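Local atomic coordinates of HmuY protein (Prevotella intermedia, PDB entry 6R2H), a protein that probably binds heme as a hemophore-like protein of the HmuY family, helping the bacterium to acquire heme, and is seen here in its heme-free form. Residues S17-L23 with K68-H74; L99-Y104 with F156-F160; K161-A165 with F189-A193. All coordinates share one frame; numbering follows the deposited sequence.

Interaction 1: S17-L23 with K68-H74; sequences SWIYIDL and KWDIAFH. With GOL (glycerol), chain C.
Tyr20 turns a ring edge onto the indole of Trp69, an edge-to-face pair beside a classic beta bulge, where antiparallel strands 17-21 and 71-74 meet in a four-stranded sheet. Tyr20 CD2 lies 3.5 Å from Trp69 CD2, and the planes of the phenol and the five-membered ring stand 77° apart. The indole is brought under that edge by a first torsion of 66°, with Trp69 CG between backbone N and carbonyl carbon. Ala72 CB, on the same sheet face as Tyr20, touches both that ring and Trp18. His74 CB sits 3.5 Å from the centroid of the Trp18 six-membered ring, almost on the ring normal, a CH-pi contact; Glu33 holds Trp18 NE1 and Asp77 holds His74 ND1. The other face carries Ile19, Ile21, Ile71 and Phe73, with Ile21 CD1 at the edge of the Phe73 ring, and strands 6-11 and 181-190 pack against it. At the bulge Asp70 and Ile71 are set against the single Ile21, whose O accepts a hydrogen bond from Asp70 N (2.8 Å) and a weak one from Ile71 N. Beyond it, Asp70 OD1 accepts a glycerol hydroxyl, while the anti lone pair of Asp70 OD2 receives Leu23 N at 2.6 Å.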
ATOM      1  N   SER A  17       8.181   4.969   6.301  1.00 40.96           N
ATOM      2  CA  SER A  17       7.462   6.030   5.613  1.00 39.94           C
ATOM      3  C   SER A  17       6.409   5.492   4.649  1.00 39.78           C
ATOM      4  O   SER A  17       6.441   4.339   4.231  1.00 38.32           O
ATOM      5  CB  SER A  17       8.395   6.971   4.917  1.00 41.05           C
ATOM      6  OG  SER A  17       9.502   7.293   5.741  1.00 42.20           O
ATOM      7  N   TRP A  18       5.479   6.393   4.329  1.00 40.70           N
ATOM      8  CA  TRP A  18       4.339   6.181   3.461  1.00 36.44           C
ATOM      9  C   TRP A  18       4.405   7.186   2.314  1.00 37.14           C
ATOM     10  O   TRP A  18       4.960   8.271   2.456  1.00 37.64           O
ATOM     11  CB  TRP A  18       3.048   6.412   4.254  1.00 34.30           C
ATOM     12  CG  TRP A  18       2.638   5.314   5.184  1.00 35.52           C
ATOM     13  CD1 TRP A  18       3.001   5.155   6.490  1.00 35.70           C
ATOM     14  CD2 TRP A  18       1.752   4.217   4.877  1.00 36.67           C
ATOM     15  NE1 TRP A  18       2.406   4.035   7.021  1.00 36.00           N
ATOM     16  CE2 TRP A  18       1.636   3.440   6.055  1.00 34.97           C
ATOM     17  CE3 TRP A  18       1.066   3.806   3.724  1.00 33.82           C
ATOM     18  CZ2 TRP A  18       0.854   2.288   6.108  1.00 34.59           C
ATOM     19  CZ3 TRP A  18       0.288   2.669   3.781  1.00 33.72           C
ATOM     20  CH2 TRP A  18       0.188   1.919   4.958  1.00 33.86           C
ATOM     21  N   ILE A  19       3.789   6.837   1.183  1.00 37.28           N
ATOM     22  CA  ILE A  19       3.364   7.848   0.228  1.00 34.77           C
ATOM     23  C   ILE A  19       1.835   7.870   0.194  1.00 36.18           C
ATOM     24  O   ILE A  19       1.195   6.827   0.303  1.00 38.97           O
ATOM     25  CB  ILE A  19       3.984   7.620  -1.161  1.00 34.12           C
ATOM     26  CG1 ILE A  19       3.499   6.324  -1.820  1.00 34.52           C
ATOM     27  CG2 ILE A  19       5.500   7.695  -1.097  1.00 34.67           C
ATOM     28  CD1 ILE A  19       3.848   6.212  -3.285  1.00 35.10           C
ATOM     29  N   TYR A  20       1.266   9.072   0.052  1.00 35.15           N
ATOM     30  CA  TYR A  20      -0.172   9.288   0.009  1.00 36.73           C
ATOM     31  C   TYR A  20      -0.535   9.903  -1.340  1.00 35.92           C
ATOM     32  O   TYR A  20      -0.056  10.989  -1.670  1.00 36.62           O
ATOM     33  CB  TYR A  20      -0.619  10.172   1.178  1.00 36.58           C
ATOM     34  CG  TYR A  20      -0.451   9.546   2.540  1.00 37.05           C
ATOM     35  CD1 TYR A  20       0.753   9.641   3.224  1.00 36.38           C
ATOM     36  CD2 TYR A  20      -1.491   8.856   3.152  1.00 37.62           C
ATOM     37  CE1 TYR A  20       0.917   9.070   4.479  1.00 34.78           C
ATOM     38  CE2 TYR A  20      -1.346   8.285   4.409  1.00 37.35           C
ATOM     39  CZ  TYR A  20      -0.133   8.392   5.076  1.00 37.00           C
ATOM     40  OH  TYR A  20       0.039   7.830   6.308  1.00 37.94           O
ATOM     41  N   ILE A  21      -1.375   9.200  -2.116  1.00 33.83           N
ATOM     42  CA  ILE A  21      -1.653   9.631  -3.481  1.00 30.91           C
ATOM     43  C   ILE A  21      -3.073  10.160  -3.612  1.00 28.65           C
ATOM     44  O   ILE A  21      -4.027   9.466  -3.284  1.00 30.20           O
ATOM     45  CB  ILE A  21      -1.377   8.514  -4.494  1.00 28.53           C
ATOM     46  CG1 ILE A  21       0.029   7.952  -4.284  1.00 28.81           C
ATOM     47  CG2 ILE A  21      -1.579   9.033  -5.914  1.00 26.20           C
ATOM     48  CD1 ILE A  21       0.279   6.619  -4.924  1.00 28.08           C
ATOM     49  N   ASP A  22      -3.183  11.389  -4.118  1.00 28.18           N
ATOM     50  CA  ASP A  22      -4.453  11.951  -4.552  1.00 29.46           C
ATOM     51  C   ASP A  22      -4.672  11.544  -6.004  1.00 30.26           C
ATOM     52  O   ASP A  22      -3.992  12.043  -6.896  1.00 31.86           O
ATOM     53  CB  ASP A  22      -4.447  13.476  -4.438  1.00 26.70           C
ATOM     54  CG  ASP A  22      -5.751  14.123  -4.855  1.00 28.84           C
ATOM     55  OD1 ASP A  22      -6.602  13.435  -5.457  1.00 29.32           O
ATOM     56  OD2 ASP A  22      -5.922  15.318  -4.530  1.00 28.42           O
ATOM     57  N   LEU A  23      -5.626  10.642  -6.244  1.00 31.28           N
ATOM     58  CA  LEU A  23      -5.748  10.060  -7.573  1.00 32.52           C
ATOM     59  C   LEU A  23      -6.282  11.097  -8.562  1.00 37.98           C
ATOM     60  O   LEU A  23      -5.955  11.052  -9.746  1.00 42.35           O
ATOM     61  CB  LEU A  23      -6.601   8.788  -7.517  1.00 28.28           C
ATOM     62  CG  LEU A  23      -5.860   7.532  -7.039  1.00 26.22           C
ATOM     63  CD1 LEU A  23      -6.787   6.337  -6.993  1.00 25.83           C
ATOM     64  CD2 LEU A  23      -4.631   7.203  -7.893  1.00 23.81           C
ATOM     65  N   LYS A  68      -5.487  15.501   1.314  1.00 42.92           N
ATOM     66  CA  LYS A  68      -6.168  14.920   0.173  1.00 45.43           C
ATOM     67  C   LYS A  68      -5.381  13.706  -0.315  1.00 41.27           C
ATOM     68  O   LYS A  68      -4.296  13.849  -0.881  1.00 40.26           O
ATOM     69  CB  LYS A  68      -6.396  15.984  -0.909  1.00 51.72           C
ATOM     70  CG  LYS A  68      -7.592  16.887  -0.631  1.00 56.36           C
ATOM     71  CD  LYS A  68      -7.687  18.102  -1.524  1.00 66.12           C
ATOM     72  CE  LYS A  68      -8.534  19.203  -0.913  1.00 73.26           C
ATOM     73  NZ  LYS A  68      -8.225  20.530  -1.498  1.00 77.61           N
ATOM     74  N   TRP A  69      -5.958  12.517  -0.106  1.00 36.59           N
ATOM     75  CA  TRP A  69      -5.381  11.290  -0.624  1.00 34.06           C
ATOM     76  C   TRP A  69      -6.480  10.249  -0.774  1.00 34.19           C
ATOM     77  O   TRP A  69      -7.499  10.331  -0.101  1.00 30.86           O
ATOM     78  CB  TRP A  69      -4.230  10.795   0.273  1.00 36.26           C
ATOM     79  CG  TRP A  69      -4.658  10.372   1.650  1.00 37.37           C
ATOM     80  CD1 TRP A  69      -4.936  11.176   2.722  1.00 37.96           C
ATOM     81  CD2 TRP A  69      -4.878   9.022   2.106  1.00 36.80           C
ATOM     82  NE1 TRP A  69      -5.297  10.426   3.810  1.00 36.68           N
ATOM     83  CE2 TRP A  69      -5.268   9.100   3.462  1.00 37.18           C
ATOM     84  CE3 TRP A  69      -4.774   7.761   1.505  1.00 38.36           C
ATOM     85  CZ2 TRP A  69      -5.558   7.961   4.215  1.00 36.76           C
ATOM     86  CZ3 TRP A  69      -5.049   6.635   2.253  1.00 38.79           C
ATOM     87  CH2 TRP A  69      -5.442   6.737   3.592  1.00 37.08           C
ATOM     88  N   ASP A  70      -6.233   9.254  -1.639  1.00 38.58           N
ATOM     89  CA  ASP A  70      -7.181   8.189  -1.923  1.00 35.62           C
ATOM     90  C   ASP A  70      -6.585   6.844  -1.517  1.00 35.16           C
ATOM     91  O   ASP A  70      -7.264   6.049  -0.862  1.00 31.30           O
ATOM     92  CB  ASP A  70      -7.599   8.228  -3.392  1.00 35.96           C
ATOM     93  CG  ASP A  70      -8.245   9.545  -3.755  1.00 38.76           C
ATOM     94  OD1 ASP A  70      -9.261   9.884  -3.103  1.00 38.65           O
ATOM     95  OD2 ASP A  70      -7.696  10.235  -4.659  1.00 42.46           O
ATOM     96  N   ILE A  71      -5.328   6.612  -1.939  1.00 32.39           N
ATOM     97  CA  ILE A  71      -4.601   5.388  -1.633  1.00 33.69           C
ATOM     98  C   ILE A  71      -3.193   5.747  -1.157  1.00 35.67           C
ATOM     99  O   ILE A  71      -2.679   6.832  -1.453  1.00 39.70           O
ATOM    100  CB  ILE A  71      -4.569   4.392  -2.815  1.00 30.25           C
ATOM    101  CG1 ILE A  71      -3.758   4.923  -4.004  1.00 30.39           C
ATOM    102  CG2 ILE A  71      -5.971   3.978  -3.209  1.00 29.73           C
ATOM    103  CD1 ILE A  71      -3.614   3.968  -5.173  1.00 29.06           C
ATOM    104  N   ALA A  72      -2.576   4.794  -0.442  1.00 34.42           N
ATOM    105  CA  ALA A  72      -1.284   4.999   0.192  1.00 34.20           C
ATOM    106  C   ALA A  72      -0.475   3.707   0.161  1.00 33.44           C
ATOM    107  O   ALA A  72      -1.038   2.613   0.196  1.00 35.94           O
ATOM    108  CB  ALA A  72      -1.462   5.545   1.592  1.00 34.28           C
ATOM    109  N   PHE A  73       0.851   3.867   0.095  1.00 33.58           N
ATOM    110  CA  PHE A  73       1.775   2.751   0.002  1.00 34.15           C
ATOM    111  C   PHE A  73       2.888   2.892   1.035  1.00 33.61           C
ATOM    112  O   PHE A  73       3.414   3.981   1.260  1.00 30.80           O
ATOM    113  CB  PHE A  73       2.311   2.584  -1.423  1.00 33.52           C
ATOM    114  CG  PHE A  73       1.252   2.227  -2.436  1.00 35.15           C
ATOM    115  CD1 PHE A  73       0.899   0.901  -2.649  1.00 35.02           C
ATOM    116  CD2 PHE A  73       0.584   3.215  -3.151  1.00 31.80           C
ATOM    117  CE1 PHE A  73      -0.079   0.562  -3.578  1.00 35.34           C
ATOM    118  CE2 PHE A  73      -0.392   2.875  -4.080  1.00 34.06           C
ATOM    119  CZ  PHE A  73      -0.731   1.553  -4.282  1.00 33.46           C
ATOM    120  N   HIS A  74       3.189   1.758   1.671  1.00 33.94           N
ATOM    121  CA  HIS A  74       4.334   1.573   2.546  1.00 33.75           C
ATOM    122  C   HIS A  74       5.089   0.332   2.073  1.00 33.39           C
ATOM    123  O   HIS A  74       4.640  -0.790   2.306  1.00 34.25           O
ATOM    124  CB  HIS A  74       3.872   1.425   4.010  1.00 34.01           C
ATOM    125  CG  HIS A  74       4.918   0.828   4.898  1.00 36.81           C
ATOM    126  ND1 HIS A  74       4.961  -0.523   5.199  1.00 36.78           N
ATOM    127  CD2 HIS A  74       5.965   1.384   5.545  1.00 36.21           C
ATOM    128  CE1 HIS A  74       5.980  -0.766   6.004  1.00 36.15           C
ATOM    129  NE2 HIS A  74       6.610   0.387   6.231  1.00 35.84           N
TER
HETATM  130  C1  GOL C 201     -10.733  12.578  -3.722  1.00 59.52           C
HETATM  131  O1  GOL C 201     -10.859  11.514  -4.663  1.00 53.80           O
HETATM  132  C2  GOL C 201      -9.485  13.407  -3.957  1.00 57.65           C
HETATM  133  O2  GOL C 201      -8.396  12.956  -3.145  1.00 53.37           O
HETATM  134  C3  GOL C 201      -9.706  14.897  -3.784  1.00 56.79           C
HETATM  135  O3  GOL C 201     -10.258  15.223  -2.511  1.00 55.11           O

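Interaction 2: L99-Y104 with F156-F160; sequences LPAGNY and FAVKF
Tyr104 and Leu99 close over Ala157 and Lys159, packing the loop that leads into strand 105-115 against strand 155-160 of the large antiparallel sheet. No hydrogen bond crosses between the two segments, so the first shell is made of van der Waals and CH-pi contacts. Ala157 CB points at the loop and is met by three residues: Tyr104 OH lies 3.4 Å from Ala157 CB, Leu99 CG 3.9 Å, and Pro100 CD a little farther off. Two residues on, past Val158, the aliphatic part of Lys159 crosses the phenol at about a right angle; extended through its second and third torsions, it lays CD over one ring face, 3.9 Å from the centroid of the Tyr104 ring, and bends only at the last (chi4 -90°). Its ammonium group continues outward over that face, but the cation-pi contact is long and at most weak. Leu99 CD2 reaches the same lysine, 3.6 Å from Lys159 CG, and lies equally near the carbonyl O of Val158.

In the next shell, Glu84 and Leu86 of strand 83-87 also touch Tyr104, and their backbones pair with Lys159 and Ala157. Leu167 of strand 165-174 contacts both Leu99 and Ala157, which joins the loop to a third strand. Within the loop, the chain bends round through Gly102 and the phenol reaches back: Tyr104 OH donates to Pro100 O at 2.7 Å, in the carbonyl plane.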
ATOM      1  N   LEU A  99     -16.668   0.378 -12.933  1.00 44.89           N
ATOM      2  CA  LEU A  99     -16.466  -0.655 -11.934  1.00 42.34           C
ATOM      3  C   LEU A  99     -17.488  -1.770 -12.138  1.00 46.13           C
ATOM      4  O   LEU A  99     -18.677  -1.499 -12.304  1.00 43.76           O
ATOM      5  CB  LEU A  99     -16.644  -0.015 -10.557  1.00 39.91           C
ATOM      6  CG  LEU A  99     -15.388   0.581  -9.934  1.00 39.65           C
ATOM      7  CD1 LEU A  99     -14.846   1.711 -10.782  1.00 39.53           C
ATOM      8  CD2 LEU A  99     -15.695   1.072  -8.538  1.00 42.24           C
ATOM      9  N   PRO A 100     -17.049  -3.051 -12.177  1.00 46.68           N
ATOM     10  CA  PRO A 100     -17.980  -4.178 -12.222  1.00 47.04           C
ATOM     11  C   PRO A 100     -18.521  -4.529 -10.840  1.00 48.59           C
ATOM     12  O   PRO A 100     -17.986  -4.077  -9.828  1.00 52.96           O
ATOM     13  CB  PRO A 100     -17.080  -5.310 -12.724  1.00 49.96           C
ATOM     14  CG  PRO A 100     -15.723  -4.972 -12.160  1.00 47.71           C
ATOM     15  CD  PRO A 100     -15.638  -3.463 -12.237  1.00 46.23           C
ATOM     16  N   ALA A 101     -19.590  -5.333 -10.811  1.00 52.45           N
ATOM     17  CA  ALA A 101     -20.098  -5.869  -9.558  1.00 55.25           C
ATOM     18  C   ALA A 101     -19.165  -6.979  -9.076  1.00 54.04           C
ATOM     19  O   ALA A 101     -18.456  -7.592  -9.878  1.00 52.96           O
ATOM     20  CB  ALA A 101     -21.517  -6.352  -9.721  1.00 55.62           C
ATOM     21  N   GLY A 102     -19.162  -7.205  -7.757  1.00 52.70           N
ATOM     22  CA  GLY A 102     -18.324  -8.230  -7.153  1.00 53.94           C
ATOM     23  C   GLY A 102     -18.102  -7.982  -5.664  1.00 52.20           C
ATOM     24  O   GLY A 102     -18.797  -7.170  -5.059  1.00 50.09           O
ATOM     25  N   ASN A 103     -17.131  -8.696  -5.086  1.00 53.12           N
ATOM     26  CA  ASN A 103     -16.904  -8.619  -3.653  1.00 59.46           C
ATOM     27  C   ASN A 103     -15.761  -7.655  -3.352  1.00 59.72           C
ATOM     28  O   ASN A 103     -14.584  -8.005  -3.464  1.00 67.35           O
ATOM     29  CB  ASN A 103     -16.788 -10.011  -3.026  1.00 63.67           C
ATOM     30  CG  ASN A 103     -18.061 -10.803  -3.250  1.00 65.50           C
ATOM     31  OD1 ASN A 103     -18.021 -12.016  -3.443  1.00 66.58           O
ATOM     32  ND2 ASN A 103     -19.198 -10.119  -3.258  1.00 63.88           N
ATOM     33  N   TYR A 104     -16.142  -6.431  -2.979  1.00 48.91           N
ATOM     34  CA  TYR A 104     -15.191  -5.372  -2.695  1.00 42.40           C
ATOM     35  C   TYR A 104     -14.695  -5.513  -1.253  1.00 40.07           C
ATOM     36  O   TYR A 104     -15.481  -5.822  -0.362  1.00 37.27           O
ATOM     37  CB  TYR A 104     -15.838  -4.030  -3.037  1.00 38.74           C
ATOM     38  CG  TYR A 104     -15.866  -3.740  -4.514  1.00 41.33           C
ATOM     39  CD1 TYR A 104     -16.772  -4.370  -5.354  1.00 42.12           C
ATOM     40  CD2 TYR A 104     -14.993  -2.823  -5.080  1.00 39.90           C
ATOM     41  CE1 TYR A 104     -16.798  -4.115  -6.718  1.00 41.86           C
ATOM     42  CE2 TYR A 104     -15.017  -2.535  -6.435  1.00 39.97           C
ATOM     43  CZ  TYR A 104     -15.920  -3.189  -7.255  1.00 41.45           C
ATOM     44  OH  TYR A 104     -15.931  -2.926  -8.587  1.00 40.65           O
ATOM     45  N   PHE A 156      -7.335  -3.317 -10.757  1.00 28.71           N
ATOM     46  CA  PHE A 156      -8.004  -3.225  -9.473  1.00 29.71           C
ATOM     47  C   PHE A 156      -9.089  -2.155  -9.565  1.00 30.55           C
ATOM     48  O   PHE A 156      -8.834  -1.054 -10.045  1.00 32.26           O
ATOM     49  CB  PHE A 156      -7.001  -2.872  -8.367  1.00 29.33           C
ATOM     50  CG  PHE A 156      -6.034  -3.976  -8.039  1.00 31.11           C
ATOM     51  CD1 PHE A 156      -4.923  -4.209  -8.833  1.00 31.37           C
ATOM     52  CD2 PHE A 156      -6.253  -4.794  -6.940  1.00 31.41           C
ATOM     53  CE1 PHE A 156      -4.046  -5.239  -8.530  1.00 32.45           C
ATOM     54  CE2 PHE A 156      -5.381  -5.829  -6.642  1.00 30.76           C
ATOM     55  CZ  PHE A 156      -4.277  -6.044  -7.435  1.00 31.60           C
ATOM     56  N   ALA A 157     -10.290  -2.481  -9.073  1.00 30.94           N
ATOM     57  CA  ALA A 157     -11.394  -1.541  -8.969  1.00 29.49           C
ATOM     58  C   ALA A 157     -11.488  -1.036  -7.534  1.00 29.73           C
ATOM     59  O   ALA A 157     -11.399  -1.833  -6.606  1.00 32.39           O
ATOM     60  CB  ALA A 157     -12.673  -2.228  -9.380  1.00 29.37           C
ATOM     61  N   VAL A 158     -11.653   0.289  -7.369  1.00 32.44           N
ATOM     62  CA  VAL A 158     -11.716   0.951  -6.067  1.00 33.38           C
ATOM     63  C   VAL A 158     -12.922   1.899  -6.019  1.00 34.53           C
ATOM     64  O   VAL A 158     -13.015   2.807  -6.849  1.00 33.82           O
ATOM     65  CB  VAL A 158     -10.418   1.720  -5.735  1.00 33.32           C
ATOM     66  CG1 VAL A 158     -10.252   1.922  -4.240  1.00 32.03           C
ATOM     67  CG2 VAL A 158      -9.186   1.034  -6.293  1.00 37.36           C
ATOM     68  N   LYS A 159     -13.816   1.669  -5.038  1.00 34.68           N
ATOM     69  CA  LYS A 159     -14.973   2.496  -4.720  1.00 36.59           C
ATOM     70  C   LYS A 159     -14.666   3.267  -3.437  1.00 36.46           C
ATOM     71  O   LYS A 159     -14.282   2.656  -2.438  1.00 35.40           O
ATOM     72  CB  LYS A 159     -16.134   1.626  -4.220  1.00 39.65           C
ATOM     73  CG  LYS A 159     -17.056   0.930  -5.212  1.00 41.88           C
ATOM     74  CD  LYS A 159     -17.725  -0.272  -4.538  1.00 46.83           C
ATOM     75  CE  LYS A 159     -19.016  -0.767  -5.161  1.00 52.63           C
ATOM     76  NZ  LYS A 159     -20.200  -0.093  -4.564  1.00 57.91           N
ATOM     77  N   PHE A 160     -14.892   4.588  -3.448  1.00 36.63           N
ATOM     78  CA  PHE A 160     -14.685   5.395  -2.253  1.00 37.37           C
ATOM     79  C   PHE A 160     -16.028   5.876  -1.701  1.00 38.46           C
ATOM     80  O   PHE A 160     -16.955   6.161  -2.458  1.00 40.01           O
ATOM     81  CB  PHE A 160     -13.744   6.567  -2.540  1.00 36.65           C
ATOM     82  CG  PHE A 160     -12.383   6.173  -3.059  1.00 37.00           C
ATOM     83  CD1 PHE A 160     -11.390   5.717  -2.200  1.00 36.77           C
ATOM     84  CD2 PHE A 160     -12.099   6.252  -4.420  1.00 35.00           C
ATOM     85  CE1 PHE A 160     -10.155   5.338  -2.707  1.00 35.65           C
ATOM     86  CE2 PHE A 160     -10.861   5.878  -4.919  1.00 32.82           C
ATOM     87  CZ  PHE A 160      -9.884   5.436  -4.057  1.00 34.76           C
TER

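Interaction 3: K161-A165 with F189-A193; sequences KNGNA and FIKKA
Ala165 and Asn164 meet Ile190 and Lys192 where two neighbouring strands of the large sheet start and finish, and these residues supply most of the buried surface. Ala165 and Ile190 form an antiparallel hydrogen-bonded pair: Ala165 N donates to Ile190 O at 2.9 Å, bent to 138° at the hydrogen, and Ile190 N returns a bond of 2.8 Å to Ala165 O. Their CB atoms lie on the same face of the sheet, 4.1 Å apart.

Asn164 extends the pairing with its side chain. Its OD1 receives Lys192 N at 2.9 Å, nearly straight (178°) and in the carbonyl plane, just past the end of strand 181-190. Asn164 ND2 comes to the edge of the Phe189 ring, 3.6 Å from CZ, with amide and ring planes 62° apart, and is hydrogen-bonded to glycerol. The Lys192 side chain starts toward the turn, with CB 3.3 Å from Gly163 O, then bends at its second and third torsions, so that CG and CE pass along Gly163 and Asn162 while the amine turns outward. An Asx turn accompanies the approach, with Asn162 OD1 accepting Asn164 N at 2.7 Å.

In the fold, 161-164 connects strand 155-160 to strand 165-174, which Ala165 begins and which runs antiparallel to strand 181-190. Leu99 touches Ala165, and Thr3, just before strand 6-11, is hydrogen-bonded to Phe189.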
ATOM      1  N   LYS A 161     -16.094   5.986  -0.366  1.00 41.18           N
ATOM      2  CA  LYS A 161     -17.257   6.440   0.385  1.00 43.70           C
ATOM      3  C   LYS A 161     -17.771   7.780  -0.150  1.00 42.69           C
ATOM      4  O   LYS A 161     -18.959   8.083  -0.031  1.00 41.62           O
ATOM      5  CB  LYS A 161     -16.904   6.563   1.875  1.00 47.02           C
ATOM      6  CG  LYS A 161     -18.075   6.820   2.819  1.00 54.28           C
ATOM      7  CD  LYS A 161     -17.692   7.529   4.103  1.00 66.32           C
ATOM      8  CE  LYS A 161     -17.423   9.017   3.920  1.00 79.43           C
ATOM      9  NZ  LYS A 161     -16.844   9.647   5.137  1.00 80.20           N
ATOM     10  N   ASN A 162     -16.864   8.583  -0.720  1.00 40.26           N
ATOM     11  CA  ASN A 162     -17.197   9.911  -1.199  1.00 37.74           C
ATOM     12  C   ASN A 162     -17.819   9.828  -2.592  1.00 38.50           C
ATOM     13  O   ASN A 162     -18.265  10.843  -3.121  1.00 43.17           O
ATOM     14  CB  ASN A 162     -15.974  10.831  -1.196  1.00 35.60           C
ATOM     15  CG  ASN A 162     -14.933  10.439  -2.224  1.00 36.25           C
ATOM     16  OD1 ASN A 162     -15.210   9.665  -3.136  1.00 34.77           O
ATOM     17  ND2 ASN A 162     -13.737  10.987  -2.115  1.00 36.11           N
ATOM     18  N   GLY A 163     -17.811   8.636  -3.199  1.00 35.16           N
ATOM     19  CA  GLY A 163     -18.500   8.447  -4.464  1.00 34.03           C
ATOM     20  C   GLY A 163     -17.570   8.507  -5.673  1.00 34.19           C
ATOM     21  O   GLY A 163     -17.995   8.296  -6.804  1.00 35.40           O
ATOM     22  N   ASN A 164     -16.292   8.804  -5.456  1.00 36.21           N
ATOM     23  CA  ASN A 164     -15.328   8.677  -6.538  1.00 37.29           C
ATOM     24  C   ASN A 164     -14.923   7.211  -6.658  1.00 38.82           C
ATOM     25  O   ASN A 164     -15.210   6.392  -5.781  1.00 41.65           O
ATOM     26  CB  ASN A 164     -14.076   9.528  -6.318  1.00 37.07           C
ATOM     27  CG  ASN A 164     -14.380  11.002  -6.205  1.00 37.28           C
ATOM     28  OD1 ASN A 164     -15.321  11.491  -6.836  1.00 38.50           O
ATOM     29  ND2 ASN A 164     -13.583  11.705  -5.417  1.00 36.19           N
ATOM     30  N   ALA A 165     -14.256   6.892  -7.768  1.00 33.92           N
ATOM     31  CA  ALA A 165     -13.861   5.526  -8.034  1.00 31.89           C
ATOM     32  C   ALA A 165     -12.608   5.544  -8.905  1.00 30.54           C
ATOM     33  O   ALA A 165     -12.272   6.582  -9.487  1.00 28.79           O
ATOM     34  CB  ALA A 165     -15.010   4.799  -8.696  1.00 31.52           C
ATOM     35  N   PHE A 189      -9.499   7.708 -13.380  1.00 39.51           N
ATOM     36  CA  PHE A 189     -10.232   8.264 -12.259  1.00 37.47           C
ATOM     37  C   PHE A 189     -11.673   8.546 -12.681  1.00 38.36           C
ATOM     38  O   PHE A 189     -11.910   9.076 -13.764  1.00 45.63           O
ATOM     39  CB  PHE A 189      -9.512   9.493 -11.706  1.00 33.67           C
ATOM     40  CG  PHE A 189     -10.097  10.003 -10.414  1.00 32.48           C
ATOM     41  CD1 PHE A 189      -9.914   9.298  -9.238  1.00 29.86           C
ATOM     42  CD2 PHE A 189     -10.840  11.175 -10.378  1.00 31.40           C
ATOM     43  CE1 PHE A 189     -10.457   9.763  -8.051  1.00 30.90           C
ATOM     44  CE2 PHE A 189     -11.401  11.626  -9.196  1.00 31.33           C
ATOM     45  CZ  PHE A 189     -11.180  10.935  -8.029  1.00 31.56           C
ATOM     46  N   ILE A 190     -12.624   8.167 -11.814  1.00 35.12           N
ATOM     47  CA  ILE A 190     -14.042   8.289 -12.098  1.00 33.00           C
ATOM     48  C   ILE A 190     -14.668   9.180 -11.033  1.00 37.07           C
ATOM     49  O   ILE A 190     -14.991   8.717  -9.934  1.00 41.99           O
ATOM     50  CB  ILE A 190     -14.707   6.901 -12.156  1.00 32.21           C
ATOM     51  CG1 ILE A 190     -13.940   5.967 -13.100  1.00 31.77           C
ATOM     52  CG2 ILE A 190     -16.193   7.019 -12.509  1.00 30.01           C
ATOM     53  CD1 ILE A 190     -14.542   4.592 -13.260  1.00 31.34           C
ATOM     54  N   LYS A 191     -14.836  10.466 -11.377  1.00 39.28           N
ATOM     55  CA  LYS A 191     -15.313  11.450 -10.423  1.00 42.41           C
ATOM     56  C   LYS A 191     -16.814  11.286 -10.227  1.00 41.75           C
ATOM     57  O   LYS A 191     -17.547  11.139 -11.203  1.00 44.58           O
ATOM     58  CB  LYS A 191     -14.975  12.860 -10.907  1.00 49.22           C
ATOM     59  CG  LYS A 191     -15.527  13.946  -9.998  1.00 54.44           C
ATOM     60  CD  LYS A 191     -14.607  15.126  -9.771  1.00 57.28           C
ATOM     61  CE  LYS A 191     -14.972  15.875  -8.505  1.00 61.02           C
ATOM     62  NZ  LYS A 191     -14.945  17.342  -8.705  1.00 67.40           N
ATOM     63  N   LYS A 192     -17.253  11.311  -8.960  1.00 42.12           N
ATOM     64  CA  LYS A 192     -18.666  11.226  -8.620  1.00 44.11           C
ATOM     65  C   LYS A 192     -19.439  12.248  -9.451  1.00 44.37           C
ATOM     66  O   LYS A 192     -19.055  13.412  -9.470  1.00 42.70           O
ATOM     67  CB  LYS A 192     -18.833  11.505  -7.126  1.00 42.00           C
ATOM     68  CG  LYS A 192     -20.112  10.968  -6.499  1.00 39.43           C
ATOM     69  CD  LYS A 192     -21.082  12.052  -6.143  1.00 39.81           C
ATOM     70  CE  LYS A 192     -20.571  12.946  -5.035  1.00 43.75           C
ATOM     71  NZ  LYS A 192     -21.409  14.165  -4.920  1.00 48.68           N
ATOM     72  N   ALA A 193     -20.476  11.801 -10.177  1.00 44.97           N
ATOM     73  CA  ALA A 193     -21.133  12.697 -11.120  1.00 51.41           C
ATOM     74  C   ALA A 193     -22.220  13.521 -10.420  1.00 52.48           C
ATOM     75  O   ALA A 193     -22.402  14.689 -10.730  1.00 55.10           O
ATOM     76  CB  ALA A 193     -21.666  11.944 -12.316  1.00 54.10           C
TER

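Interaction 1 is the buried contact of the three: it joins two inner strands of the four-stranded sheet by backbone hydrogen bonds, with apolar side chains packed on both faces. Interactions 2 and 3 are partly buried and both reach the large sheet. The former rests a loop on it without a hydrogen bond, while the latter adds an asparagine amide bond to a single strand pair and so fastens a turn to a strand end. These two adjoin where Leu99 CD1 packs 3.7 Å from Ala165 CB. Interaction 1 meets its neighbours through phenylalanines, with Phe160 against Asp70 and Ile71, and Phe189 CD1 3.8 Å from Leu23 CB.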